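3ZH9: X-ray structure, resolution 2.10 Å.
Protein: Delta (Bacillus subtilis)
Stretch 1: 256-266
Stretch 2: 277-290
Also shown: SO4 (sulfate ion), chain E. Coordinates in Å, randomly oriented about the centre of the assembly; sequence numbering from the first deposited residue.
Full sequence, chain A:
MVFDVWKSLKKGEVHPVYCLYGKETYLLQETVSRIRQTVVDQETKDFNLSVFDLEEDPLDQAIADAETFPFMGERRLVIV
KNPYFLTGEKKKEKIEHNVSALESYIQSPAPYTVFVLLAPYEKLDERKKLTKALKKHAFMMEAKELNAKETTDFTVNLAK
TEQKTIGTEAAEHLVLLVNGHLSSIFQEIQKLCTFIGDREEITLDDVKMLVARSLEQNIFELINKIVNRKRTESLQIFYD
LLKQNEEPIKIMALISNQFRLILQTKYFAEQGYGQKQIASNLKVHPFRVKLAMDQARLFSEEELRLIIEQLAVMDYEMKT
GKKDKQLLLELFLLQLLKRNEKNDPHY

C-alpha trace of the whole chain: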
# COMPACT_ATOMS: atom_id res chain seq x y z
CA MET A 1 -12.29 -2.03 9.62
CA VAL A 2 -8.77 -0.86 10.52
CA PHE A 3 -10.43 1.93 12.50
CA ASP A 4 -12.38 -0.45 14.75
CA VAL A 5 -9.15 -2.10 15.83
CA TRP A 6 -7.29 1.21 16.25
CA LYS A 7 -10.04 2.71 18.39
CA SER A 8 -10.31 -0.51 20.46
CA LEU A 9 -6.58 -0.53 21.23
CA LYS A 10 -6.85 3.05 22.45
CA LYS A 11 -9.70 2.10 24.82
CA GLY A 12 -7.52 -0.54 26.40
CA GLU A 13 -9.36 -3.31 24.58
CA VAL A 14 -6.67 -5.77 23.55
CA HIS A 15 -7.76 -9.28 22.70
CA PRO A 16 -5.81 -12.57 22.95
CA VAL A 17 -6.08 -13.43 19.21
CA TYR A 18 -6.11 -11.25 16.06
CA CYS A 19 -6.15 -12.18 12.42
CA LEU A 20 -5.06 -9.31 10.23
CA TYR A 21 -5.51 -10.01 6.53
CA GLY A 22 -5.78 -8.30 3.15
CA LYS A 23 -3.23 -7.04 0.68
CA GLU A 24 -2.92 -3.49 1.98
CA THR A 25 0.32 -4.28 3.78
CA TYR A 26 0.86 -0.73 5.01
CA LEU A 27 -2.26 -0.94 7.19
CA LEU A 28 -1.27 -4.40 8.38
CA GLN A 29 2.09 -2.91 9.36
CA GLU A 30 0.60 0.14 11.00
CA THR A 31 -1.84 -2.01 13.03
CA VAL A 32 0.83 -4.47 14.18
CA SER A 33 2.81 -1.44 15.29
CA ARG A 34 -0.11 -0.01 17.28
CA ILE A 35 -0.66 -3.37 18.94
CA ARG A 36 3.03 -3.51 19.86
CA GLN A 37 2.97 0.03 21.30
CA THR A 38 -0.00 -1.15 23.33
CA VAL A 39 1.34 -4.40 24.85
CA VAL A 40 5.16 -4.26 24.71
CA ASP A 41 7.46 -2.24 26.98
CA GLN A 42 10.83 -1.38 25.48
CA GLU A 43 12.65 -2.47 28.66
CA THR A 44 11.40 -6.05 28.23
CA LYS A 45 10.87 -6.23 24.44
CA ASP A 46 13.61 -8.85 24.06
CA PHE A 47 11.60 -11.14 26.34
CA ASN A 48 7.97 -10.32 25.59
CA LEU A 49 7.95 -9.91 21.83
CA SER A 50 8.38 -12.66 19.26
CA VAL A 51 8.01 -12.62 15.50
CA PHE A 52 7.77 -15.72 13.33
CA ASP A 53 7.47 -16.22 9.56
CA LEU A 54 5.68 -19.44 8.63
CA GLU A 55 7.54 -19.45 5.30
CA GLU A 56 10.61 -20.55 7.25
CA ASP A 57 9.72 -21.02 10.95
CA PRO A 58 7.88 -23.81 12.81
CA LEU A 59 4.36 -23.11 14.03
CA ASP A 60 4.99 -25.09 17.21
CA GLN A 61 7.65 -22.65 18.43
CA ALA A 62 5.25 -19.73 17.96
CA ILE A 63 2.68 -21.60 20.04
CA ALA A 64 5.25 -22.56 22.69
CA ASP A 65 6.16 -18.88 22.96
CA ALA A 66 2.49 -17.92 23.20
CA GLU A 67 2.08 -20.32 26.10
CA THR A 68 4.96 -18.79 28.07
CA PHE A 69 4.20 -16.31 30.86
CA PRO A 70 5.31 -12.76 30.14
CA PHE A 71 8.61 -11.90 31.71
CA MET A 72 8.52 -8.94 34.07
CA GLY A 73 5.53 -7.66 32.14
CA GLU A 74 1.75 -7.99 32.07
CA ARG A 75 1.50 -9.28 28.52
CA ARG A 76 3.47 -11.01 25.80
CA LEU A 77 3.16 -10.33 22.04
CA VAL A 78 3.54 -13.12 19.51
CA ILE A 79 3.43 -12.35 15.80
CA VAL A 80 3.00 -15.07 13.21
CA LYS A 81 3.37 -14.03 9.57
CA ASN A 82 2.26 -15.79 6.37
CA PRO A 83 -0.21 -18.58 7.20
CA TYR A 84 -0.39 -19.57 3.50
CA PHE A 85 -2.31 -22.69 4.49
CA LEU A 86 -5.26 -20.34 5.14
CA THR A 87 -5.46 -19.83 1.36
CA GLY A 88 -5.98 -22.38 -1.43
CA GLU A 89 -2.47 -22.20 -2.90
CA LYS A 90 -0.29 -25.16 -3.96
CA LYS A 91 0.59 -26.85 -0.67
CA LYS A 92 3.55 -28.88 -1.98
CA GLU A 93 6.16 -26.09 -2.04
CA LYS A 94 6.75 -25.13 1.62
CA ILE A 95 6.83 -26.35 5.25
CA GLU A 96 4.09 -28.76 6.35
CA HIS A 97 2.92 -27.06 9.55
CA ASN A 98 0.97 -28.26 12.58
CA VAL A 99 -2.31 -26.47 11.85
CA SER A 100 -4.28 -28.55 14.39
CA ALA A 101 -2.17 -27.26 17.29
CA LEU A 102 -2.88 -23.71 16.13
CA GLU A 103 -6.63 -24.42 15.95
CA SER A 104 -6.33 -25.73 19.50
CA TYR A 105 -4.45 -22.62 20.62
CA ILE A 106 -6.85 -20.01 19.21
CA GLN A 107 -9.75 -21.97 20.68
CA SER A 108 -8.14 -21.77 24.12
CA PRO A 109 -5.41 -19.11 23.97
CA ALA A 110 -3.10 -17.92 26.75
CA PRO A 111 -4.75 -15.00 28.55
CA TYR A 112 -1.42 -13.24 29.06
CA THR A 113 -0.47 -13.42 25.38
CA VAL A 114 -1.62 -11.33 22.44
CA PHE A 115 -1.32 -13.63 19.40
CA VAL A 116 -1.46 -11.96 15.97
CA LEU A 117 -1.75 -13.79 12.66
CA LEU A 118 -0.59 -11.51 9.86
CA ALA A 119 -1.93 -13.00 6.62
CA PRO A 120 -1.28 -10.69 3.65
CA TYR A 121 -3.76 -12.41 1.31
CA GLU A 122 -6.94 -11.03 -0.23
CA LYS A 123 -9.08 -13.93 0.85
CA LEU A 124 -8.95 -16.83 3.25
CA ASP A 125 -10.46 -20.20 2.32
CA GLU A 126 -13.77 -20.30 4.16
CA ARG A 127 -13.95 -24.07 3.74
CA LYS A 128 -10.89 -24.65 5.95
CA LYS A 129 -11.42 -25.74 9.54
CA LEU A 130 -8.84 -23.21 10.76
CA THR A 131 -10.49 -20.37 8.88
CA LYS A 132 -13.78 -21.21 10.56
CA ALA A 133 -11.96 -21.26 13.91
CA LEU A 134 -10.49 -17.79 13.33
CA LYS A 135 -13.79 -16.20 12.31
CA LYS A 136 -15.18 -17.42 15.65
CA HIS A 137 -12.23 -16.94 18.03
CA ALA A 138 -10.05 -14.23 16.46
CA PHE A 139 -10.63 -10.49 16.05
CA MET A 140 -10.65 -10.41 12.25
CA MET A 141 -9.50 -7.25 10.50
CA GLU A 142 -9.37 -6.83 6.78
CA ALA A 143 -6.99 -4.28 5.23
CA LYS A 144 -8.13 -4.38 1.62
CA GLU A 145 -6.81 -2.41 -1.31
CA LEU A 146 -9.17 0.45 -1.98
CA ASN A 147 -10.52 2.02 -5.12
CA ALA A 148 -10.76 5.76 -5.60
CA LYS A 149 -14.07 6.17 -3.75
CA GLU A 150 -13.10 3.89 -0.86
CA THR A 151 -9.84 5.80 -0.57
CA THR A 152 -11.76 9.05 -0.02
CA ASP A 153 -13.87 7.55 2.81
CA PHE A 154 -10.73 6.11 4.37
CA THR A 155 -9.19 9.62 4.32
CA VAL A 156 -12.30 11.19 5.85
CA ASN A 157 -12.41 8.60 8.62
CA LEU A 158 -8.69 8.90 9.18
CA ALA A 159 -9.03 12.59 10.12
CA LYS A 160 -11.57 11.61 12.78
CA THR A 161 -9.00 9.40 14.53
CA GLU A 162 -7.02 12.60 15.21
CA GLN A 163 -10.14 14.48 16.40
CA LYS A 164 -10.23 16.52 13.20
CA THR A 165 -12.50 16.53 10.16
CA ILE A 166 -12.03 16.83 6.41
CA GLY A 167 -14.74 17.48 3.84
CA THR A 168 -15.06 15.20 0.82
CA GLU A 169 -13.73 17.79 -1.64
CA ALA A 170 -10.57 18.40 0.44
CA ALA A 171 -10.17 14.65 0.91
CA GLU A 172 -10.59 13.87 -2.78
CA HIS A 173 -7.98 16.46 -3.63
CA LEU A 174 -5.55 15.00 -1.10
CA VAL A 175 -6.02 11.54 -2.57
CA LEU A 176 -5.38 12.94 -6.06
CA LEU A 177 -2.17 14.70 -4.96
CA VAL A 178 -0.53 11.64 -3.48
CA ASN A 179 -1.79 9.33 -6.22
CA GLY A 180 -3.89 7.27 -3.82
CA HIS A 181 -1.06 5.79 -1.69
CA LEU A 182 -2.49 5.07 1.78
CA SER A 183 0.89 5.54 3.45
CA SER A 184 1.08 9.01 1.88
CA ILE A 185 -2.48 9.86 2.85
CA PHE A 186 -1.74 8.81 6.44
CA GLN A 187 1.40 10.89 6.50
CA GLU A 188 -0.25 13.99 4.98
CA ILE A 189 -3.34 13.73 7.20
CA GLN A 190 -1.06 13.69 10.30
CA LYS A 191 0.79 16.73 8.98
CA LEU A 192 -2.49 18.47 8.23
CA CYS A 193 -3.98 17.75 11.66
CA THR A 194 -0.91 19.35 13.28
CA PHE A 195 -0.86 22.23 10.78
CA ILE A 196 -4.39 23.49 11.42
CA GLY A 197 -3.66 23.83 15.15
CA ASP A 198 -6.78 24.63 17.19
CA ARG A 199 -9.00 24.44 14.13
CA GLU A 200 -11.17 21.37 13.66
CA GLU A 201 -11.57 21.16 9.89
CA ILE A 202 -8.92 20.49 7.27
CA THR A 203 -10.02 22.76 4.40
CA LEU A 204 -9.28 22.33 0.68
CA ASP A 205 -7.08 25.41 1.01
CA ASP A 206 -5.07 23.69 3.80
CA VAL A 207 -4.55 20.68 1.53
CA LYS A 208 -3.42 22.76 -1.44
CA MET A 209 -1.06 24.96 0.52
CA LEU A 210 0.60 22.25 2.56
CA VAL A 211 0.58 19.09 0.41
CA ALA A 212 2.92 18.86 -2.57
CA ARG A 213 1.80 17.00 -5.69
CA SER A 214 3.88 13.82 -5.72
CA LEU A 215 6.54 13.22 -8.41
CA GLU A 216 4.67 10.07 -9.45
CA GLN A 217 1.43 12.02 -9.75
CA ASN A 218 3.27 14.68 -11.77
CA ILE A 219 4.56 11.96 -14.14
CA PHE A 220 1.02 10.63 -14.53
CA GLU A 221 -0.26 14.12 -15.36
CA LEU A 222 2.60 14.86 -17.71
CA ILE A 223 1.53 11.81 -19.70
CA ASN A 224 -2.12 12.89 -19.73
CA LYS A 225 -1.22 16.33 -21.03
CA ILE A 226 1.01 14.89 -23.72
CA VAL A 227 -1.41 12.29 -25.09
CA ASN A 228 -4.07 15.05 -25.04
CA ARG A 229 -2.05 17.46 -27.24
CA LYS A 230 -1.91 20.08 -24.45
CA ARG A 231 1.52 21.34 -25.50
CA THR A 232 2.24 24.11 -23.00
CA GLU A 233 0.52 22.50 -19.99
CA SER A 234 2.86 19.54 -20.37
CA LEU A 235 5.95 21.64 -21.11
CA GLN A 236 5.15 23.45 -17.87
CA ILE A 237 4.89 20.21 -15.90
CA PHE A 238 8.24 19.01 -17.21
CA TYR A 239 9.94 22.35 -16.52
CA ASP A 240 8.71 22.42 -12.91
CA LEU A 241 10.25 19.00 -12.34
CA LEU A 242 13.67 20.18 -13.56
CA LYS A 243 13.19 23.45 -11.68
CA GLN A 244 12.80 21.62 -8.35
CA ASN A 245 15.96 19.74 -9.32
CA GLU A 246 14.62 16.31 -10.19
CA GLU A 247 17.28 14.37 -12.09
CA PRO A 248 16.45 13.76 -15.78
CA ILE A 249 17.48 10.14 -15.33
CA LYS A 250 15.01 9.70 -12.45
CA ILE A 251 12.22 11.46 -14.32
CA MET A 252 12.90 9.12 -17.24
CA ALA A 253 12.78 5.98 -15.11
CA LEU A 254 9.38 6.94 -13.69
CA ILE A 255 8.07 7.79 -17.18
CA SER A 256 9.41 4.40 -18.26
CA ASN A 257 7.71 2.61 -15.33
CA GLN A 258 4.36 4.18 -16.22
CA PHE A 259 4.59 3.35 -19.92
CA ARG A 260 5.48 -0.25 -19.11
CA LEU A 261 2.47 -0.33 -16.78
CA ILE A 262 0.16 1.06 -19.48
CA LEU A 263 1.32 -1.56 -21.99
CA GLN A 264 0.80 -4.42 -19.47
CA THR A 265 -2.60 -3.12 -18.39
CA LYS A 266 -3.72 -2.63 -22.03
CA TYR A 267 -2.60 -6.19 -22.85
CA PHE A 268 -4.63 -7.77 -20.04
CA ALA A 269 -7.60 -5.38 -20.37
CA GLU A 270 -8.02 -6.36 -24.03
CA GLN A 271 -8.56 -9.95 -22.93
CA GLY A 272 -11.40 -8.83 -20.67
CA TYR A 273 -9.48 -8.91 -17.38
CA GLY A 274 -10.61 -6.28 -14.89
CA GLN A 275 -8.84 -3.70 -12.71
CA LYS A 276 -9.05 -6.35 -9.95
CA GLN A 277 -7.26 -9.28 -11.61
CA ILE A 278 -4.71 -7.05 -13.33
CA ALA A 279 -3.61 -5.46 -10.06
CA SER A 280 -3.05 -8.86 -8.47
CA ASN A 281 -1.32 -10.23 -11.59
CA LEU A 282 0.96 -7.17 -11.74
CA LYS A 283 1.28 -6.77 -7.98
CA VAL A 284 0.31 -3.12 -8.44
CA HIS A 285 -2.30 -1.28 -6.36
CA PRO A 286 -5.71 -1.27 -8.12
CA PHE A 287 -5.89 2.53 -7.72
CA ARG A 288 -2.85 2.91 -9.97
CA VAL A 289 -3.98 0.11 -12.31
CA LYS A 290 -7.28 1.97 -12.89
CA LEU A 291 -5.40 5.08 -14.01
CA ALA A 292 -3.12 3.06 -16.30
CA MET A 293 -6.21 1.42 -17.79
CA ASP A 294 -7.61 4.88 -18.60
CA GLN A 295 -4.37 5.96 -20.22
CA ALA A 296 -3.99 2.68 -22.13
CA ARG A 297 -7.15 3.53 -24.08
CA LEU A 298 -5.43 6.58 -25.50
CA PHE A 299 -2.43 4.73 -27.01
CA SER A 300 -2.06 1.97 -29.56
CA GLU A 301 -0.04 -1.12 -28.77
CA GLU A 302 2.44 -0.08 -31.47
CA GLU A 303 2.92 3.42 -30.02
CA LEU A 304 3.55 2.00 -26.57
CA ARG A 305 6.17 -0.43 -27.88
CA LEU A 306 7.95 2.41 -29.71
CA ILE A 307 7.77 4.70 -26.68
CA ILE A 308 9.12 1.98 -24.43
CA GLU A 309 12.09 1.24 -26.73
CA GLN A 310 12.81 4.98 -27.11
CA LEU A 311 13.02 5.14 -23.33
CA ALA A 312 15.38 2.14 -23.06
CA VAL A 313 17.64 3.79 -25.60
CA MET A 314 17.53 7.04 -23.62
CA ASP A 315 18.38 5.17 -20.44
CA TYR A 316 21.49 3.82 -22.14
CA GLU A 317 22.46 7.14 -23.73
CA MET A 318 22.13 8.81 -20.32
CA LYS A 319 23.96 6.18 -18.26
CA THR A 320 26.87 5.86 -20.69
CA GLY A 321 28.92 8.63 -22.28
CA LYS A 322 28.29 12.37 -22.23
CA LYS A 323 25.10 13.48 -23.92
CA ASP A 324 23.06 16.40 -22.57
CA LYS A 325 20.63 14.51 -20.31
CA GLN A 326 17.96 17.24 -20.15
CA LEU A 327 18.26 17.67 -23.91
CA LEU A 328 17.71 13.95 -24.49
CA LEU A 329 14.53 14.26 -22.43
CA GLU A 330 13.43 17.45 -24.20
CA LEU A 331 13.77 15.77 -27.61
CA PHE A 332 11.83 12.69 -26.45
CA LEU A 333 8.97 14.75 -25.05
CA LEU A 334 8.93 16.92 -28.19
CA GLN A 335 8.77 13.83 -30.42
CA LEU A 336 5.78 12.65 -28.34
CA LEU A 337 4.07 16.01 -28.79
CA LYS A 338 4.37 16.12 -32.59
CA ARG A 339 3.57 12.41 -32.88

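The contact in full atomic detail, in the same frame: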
# COMPACT_ATOMS: atom_id res chain seq x y z
N SER A 256 9.26 5.77 -17.79
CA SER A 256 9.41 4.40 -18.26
C SER A 256 8.52 3.42 -17.48
O SER A 256 7.83 2.60 -18.07
CB SER A 256 10.89 3.98 -18.20
OG SER A 256 11.06 2.67 -18.70
N ASN A 257 8.55 3.49 -16.15
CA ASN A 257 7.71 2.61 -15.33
C ASN A 257 6.21 2.75 -15.66
O ASN A 257 5.46 1.77 -15.61
CB ASN A 257 7.92 2.89 -13.83
CG ASN A 257 9.35 2.65 -13.36
OD1 ASN A 257 10.09 1.84 -13.93
ND2 ASN A 257 9.75 3.35 -12.30
N GLN A 258 5.77 3.96 -15.93
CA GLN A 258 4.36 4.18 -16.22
C GLN A 258 3.99 3.64 -17.60
O GLN A 258 2.93 3.05 -17.77
CB GLN A 258 3.98 5.66 -16.09
CG GLN A 258 2.49 5.96 -16.37
CD GLN A 258 1.52 5.32 -15.37
OE1 GLN A 258 1.92 4.72 -14.38
NE2 GLN A 258 0.22 5.46 -15.65
N PHE A 259 4.88 3.83 -18.57
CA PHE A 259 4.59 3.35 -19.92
C PHE A 259 4.59 1.83 -19.97
O PHE A 259 3.76 1.24 -20.63
CB PHE A 259 5.53 3.96 -20.95
CG PHE A 259 5.03 5.26 -21.50
CD1 PHE A 259 3.87 5.30 -22.27
CD2 PHE A 259 5.69 6.44 -21.24
CE1 PHE A 259 3.38 6.51 -22.76
CE2 PHE A 259 5.21 7.66 -21.74
CZ PHE A 259 4.04 7.69 -22.50
N ARG A 260 5.51 1.20 -19.24
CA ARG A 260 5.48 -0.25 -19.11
C ARG A 260 4.18 -0.71 -18.47
O ARG A 260 3.58 -1.68 -18.91
CB ARG A 260 6.70 -0.77 -18.33
CG ARG A 260 8.00 -0.75 -19.18
CD ARG A 260 9.13 -1.55 -18.53
NE ARG A 260 9.45 -1.02 -17.22
CZ ARG A 260 10.51 -0.27 -16.96
NH1 ARG A 260 11.37 0.02 -17.94
NH2 ARG A 260 10.72 0.19 -15.74
N LEU A 261 3.74 -0.02 -17.42
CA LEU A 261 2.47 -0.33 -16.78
C LEU A 261 1.28 -0.20 -17.73
O LEU A 261 0.37 -1.03 -17.71
CB LEU A 261 2.25 0.58 -15.58
CG LEU A 261 0.97 0.31 -14.79
CD1 LEU A 261 0.88 -1.14 -14.31
CD2 LEU A 261 0.88 1.30 -13.62
N ILE A 262 1.26 0.87 -18.53
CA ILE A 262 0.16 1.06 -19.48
C ILE A 262 0.11 -0.10 -20.48
O ILE A 262 -0.94 -0.68 -20.74
CB ILE A 262 0.31 2.40 -20.23
CG1 ILE A 262 0.08 3.56 -19.25
CG2 ILE A 262 -0.69 2.51 -21.36
CD1 ILE A 262 0.66 4.86 -19.74
N LEU A 263 1.27 -0.45 -21.03
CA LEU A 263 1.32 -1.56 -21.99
C LEU A 263 0.80 -2.87 -21.36
O LEU A 263 -0.02 -3.55 -21.95
CB LEU A 263 2.76 -1.76 -22.50
CG LEU A 263 2.90 -2.88 -23.55
CD1 LEU A 263 2.41 -2.39 -24.91
CD2 LEU A 263 4.30 -3.35 -23.62
N GLN A 264 1.28 -3.21 -20.16
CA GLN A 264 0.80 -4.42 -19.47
C GLN A 264 -0.72 -4.40 -19.22
O GLN A 264 -1.44 -5.37 -19.46
CB GLN A 264 1.51 -4.56 -18.13
CG GLN A 264 2.96 -5.00 -18.23
CD GLN A 264 3.68 -4.82 -16.91
OE1 GLN A 264 3.53 -3.80 -16.25
NE2 GLN A 264 4.45 -5.82 -16.53
N THR A 265 -1.19 -3.29 -18.68
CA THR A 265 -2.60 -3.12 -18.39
C THR A 265 -3.44 -3.23 -19.68
O THR A 265 -4.47 -3.93 -19.70
CB THR A 265 -2.83 -1.77 -17.69
OG1 THR A 265 -2.17 -1.79 -16.41
CG2 THR A 265 -4.29 -1.56 -17.45
N LYS A 266 -3.00 -2.58 -20.75
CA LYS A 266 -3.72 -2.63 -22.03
C LYS A 266 -3.80 -4.07 -22.53
O LYS A 266 -4.84 -4.52 -23.00
CB LYS A 266 -3.04 -1.74 -23.07
CG LYS A 266 -3.81 -1.59 -24.38
CD LYS A 266 -2.98 -0.81 -25.41
CE LYS A 266 -3.80 -0.45 -26.65
NZ LYS A 266 -4.90 0.51 -26.38
N GLN A 277 -8.17 -8.19 -11.27
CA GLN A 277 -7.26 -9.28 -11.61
C GLN A 277 -5.91 -8.77 -12.13
O GLN A 277 -4.88 -9.41 -11.94
CB GLN A 277 -7.93 -10.17 -12.65
CG GLN A 277 -9.45 -10.16 -12.53
CD GLN A 277 -10.12 -11.10 -13.51
OE1 GLN A 277 -9.70 -12.24 -13.68
NE2 GLN A 277 -11.17 -10.61 -14.17
N ILE A 278 -5.93 -7.61 -12.77
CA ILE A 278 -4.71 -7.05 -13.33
C ILE A 278 -3.81 -6.59 -12.19
O ILE A 278 -2.60 -6.85 -12.20
CB ILE A 278 -5.01 -5.90 -14.33
CG1 ILE A 278 -5.76 -6.46 -15.55
CG2 ILE A 278 -3.71 -5.22 -14.78
CD1 ILE A 278 -6.33 -5.39 -16.51
N ALA A 279 -4.39 -5.93 -11.20
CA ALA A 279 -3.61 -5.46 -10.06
C ALA A 279 -2.92 -6.65 -9.39
O ALA A 279 -1.74 -6.58 -9.05
CB ALA A 279 -4.49 -4.71 -9.05
N SER A 280 -3.65 -7.74 -9.19
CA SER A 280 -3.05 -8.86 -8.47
C SER A 280 -2.04 -9.60 -9.35
O SER A 280 -1.03 -10.10 -8.85
CB SER A 280 -4.10 -9.80 -7.86
OG SER A 280 -4.98 -10.31 -8.84
N ASN A 281 -2.29 -9.66 -10.65
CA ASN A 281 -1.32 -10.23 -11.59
C ASN A 281 -0.04 -9.40 -11.63
O ASN A 281 1.07 -9.94 -11.62
CB ASN A 281 -1.93 -10.38 -12.99
CG ASN A 281 -0.96 -11.00 -13.98
OD1 ASN A 281 0.00 -10.37 -14.41
ND2 ASN A 281 -1.23 -12.25 -14.37
N LEU A 282 -0.19 -8.07 -11.66
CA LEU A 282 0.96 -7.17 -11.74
C LEU A 282 1.60 -6.84 -10.40
O LEU A 282 2.70 -6.29 -10.34
CB LEU A 282 0.55 -5.87 -12.44
CG LEU A 282 0.15 -6.10 -13.90
CD1 LEU A 282 -0.02 -4.79 -14.63
CD2 LEU A 282 1.18 -7.00 -14.59
N LYS A 283 0.89 -7.19 -9.32
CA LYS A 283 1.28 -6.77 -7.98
C LYS A 283 1.42 -5.25 -7.96
O LYS A 283 2.42 -4.71 -7.50
CB LYS A 283 2.59 -7.45 -7.53
CG LYS A 283 2.63 -8.96 -7.76
CD LYS A 283 1.52 -9.68 -7.01
N VAL A 284 0.41 -4.58 -8.50
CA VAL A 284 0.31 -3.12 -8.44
C VAL A 284 -1.03 -2.76 -7.79
O VAL A 284 -2.02 -3.47 -8.00
CB VAL A 284 0.39 -2.46 -9.85
CG1 VAL A 284 0.09 -0.96 -9.78
CG2 VAL A 284 1.74 -2.69 -10.47
N HIS A 285 -1.05 -1.71 -6.99
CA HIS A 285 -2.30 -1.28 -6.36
C HIS A 285 -3.35 -0.95 -7.41
O HIS A 285 -3.06 -0.26 -8.39
CB HIS A 285 -2.08 -0.08 -5.43
CG HIS A 285 -1.64 -0.46 -4.05
ND1 HIS A 285 -2.52 -0.91 -3.08
CD2 HIS A 285 -0.42 -0.46 -3.47
CE1 HIS A 285 -1.86 -1.17 -1.97
NE2 HIS A 285 -0.58 -0.91 -2.18
N PRO A 286 -4.57 -1.46 -7.21
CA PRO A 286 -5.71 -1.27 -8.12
C PRO A 286 -5.98 0.20 -8.45
O PRO A 286 -6.43 0.51 -9.55
CB PRO A 286 -6.89 -1.85 -7.32
CG PRO A 286 -6.27 -2.81 -6.36
CD PRO A 286 -4.94 -2.21 -6.00
N PHE A 287 -5.71 1.10 -7.49
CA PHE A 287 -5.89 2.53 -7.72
C PHE A 287 -5.04 2.99 -8.90
O PHE A 287 -5.51 3.74 -9.78
CB PHE A 287 -5.50 3.32 -6.46
CG PHE A 287 -5.73 4.80 -6.58
CD1 PHE A 287 -4.87 5.59 -7.32
CD2 PHE A 287 -6.81 5.40 -5.95
CE1 PHE A 287 -5.08 6.95 -7.43
CE2 PHE A 287 -7.03 6.75 -6.06
CZ PHE A 287 -6.16 7.54 -6.80
N ARG A 288 -3.79 2.54 -8.91
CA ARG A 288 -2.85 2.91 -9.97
C ARG A 288 -3.12 2.11 -11.27
O ARG A 288 -2.91 2.61 -12.39
CB ARG A 288 -1.41 2.74 -9.46
CG ARG A 288 -0.34 3.09 -10.48
CD ARG A 288 0.94 3.66 -9.86
NE ARG A 288 1.92 3.96 -10.91
CZ ARG A 288 2.99 3.22 -11.17
NH1 ARG A 288 3.24 2.14 -10.45
NH2 ARG A 288 3.81 3.57 -12.17
N VAL A 289 -3.61 0.89 -11.13
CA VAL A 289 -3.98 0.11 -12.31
C VAL A 289 -5.16 0.77 -13.04
O VAL A 289 -5.18 0.85 -14.27
CB VAL A 289 -4.33 -1.34 -11.95
CG1 VAL A 289 -5.02 -2.03 -13.12
CG2 VAL A 289 -3.07 -2.11 -11.51
N LYS A 290 -6.14 1.27 -12.29
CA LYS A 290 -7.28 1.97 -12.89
C LYS A 290 -6.83 3.14 -13.76
O LYS A 290 -7.32 3.32 -14.88
CB LYS A 290 -8.27 2.44 -11.82
CG LYS A 290 -9.52 3.07 -12.39
CD LYS A 290 -10.11 2.18 -13.47
CE LYS A 290 -11.12 2.93 -14.33
S SO4 E . 1.83 0.61 -6.63
O1 SO4 E . 1.92 -0.84 -6.76
O2 SO4 E . 2.94 1.24 -7.35
O3 SO4 E . 1.91 0.97 -5.21
O4 SO4 E . 0.56 1.07 -7.17
O HOH W 1 -1.10 4.48 -13.13

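Stretch 2 meets the single helix of stretch 1 with two short helical segments joined by a turn; most of the contact is aliphatic, with Arg 288 adding the polar part. The first segment, 277-282, runs at 125° to helix 256-266; the second, 286-290, crosses it at 82°. The two stretches bury 420 Å² between them, both sides summed, a modest area supplied mostly by a few aliphatic groups and one arginine.

Gln 277 lies out of reach, and the contact begins with Ile 278, whose CA-to-CB bond points toward stretch 1. Here the backbones come close, with Thr 265 CA 6.7 Å from Ile 278 CA. Ile 278 CD1 lies 4.0 Å from Thr 265 O, and its CG2 lies 4.1 Å from Thr 265 OG1. Threonine suits this place because its hydroxyl is already occupied: Thr 265 OG1 donates to Leu 261 O at 3.0 Å, one turn back in its own helix. A small polar side chain can thus sit among aliphatic neighbours without needing a partner across the contact.

Ala 279 points away and Ser 280 is out of reach, so the next contact falls one helical turn after Ile 278, at Leu 282. Its m,t rotamer brings Leu 282 CD1 against helix 256-266, 3.8 Å from Leu 261 CD1, 3.8 Å from Gln 264 CB and 4.1 Å from Thr 265 OG1. Gln 264 offers the aliphatic base of its side chain to this methyl, a useful role for a long polar residue at an exposed margin.

Lys 283 then leaves the helix with positive phi, turning the chain without touching stretch 1. Val 284 follows in an extended conformation and points back toward the contact, its CG2 4.2 Å from Leu 261 CD1. Leu 261, buried and in its t,p rotamer, therefore packs against Leu 282 and Val 284 with the same methyl, bridging the end of one helix and the turn beyond it.

His 285 takes the N-cap position of the second helix. His 285 N donates to a sulfate ion, probably from the crystallisation liquor, 3.1 Å from SO4 O1 and 3.2 Å from SO4 O4.

Arg 288 is the versatile member of the set. Its CA-to-CB bond points sideways, but the long side chain brings the guanidinium to stretch 1, where Leu 261 CD2 packs over one face, 3.8 Å from Arg 288 CZ. Its polar atoms remain free for other partners: Arg 288 NH2 makes a weak hydrogen bond to Gln 258 OE1 at 3.1 Å, and Arg 288 NH1 makes another weak one to SO4 O2 at 3.2 Å. A water extends the link, accepting from Gln 258 NE2 at 3.0 Å and donating to Arg 288 O at 2.7 Å, so the buried glutamine amide engages both side chain and backbone of one residue.

Val 289 closes the contact, its CG1 4.4 Å from Thr 265 OG1 and its O 4.1 Å from Thr 265 CG2; Lys 290 points away.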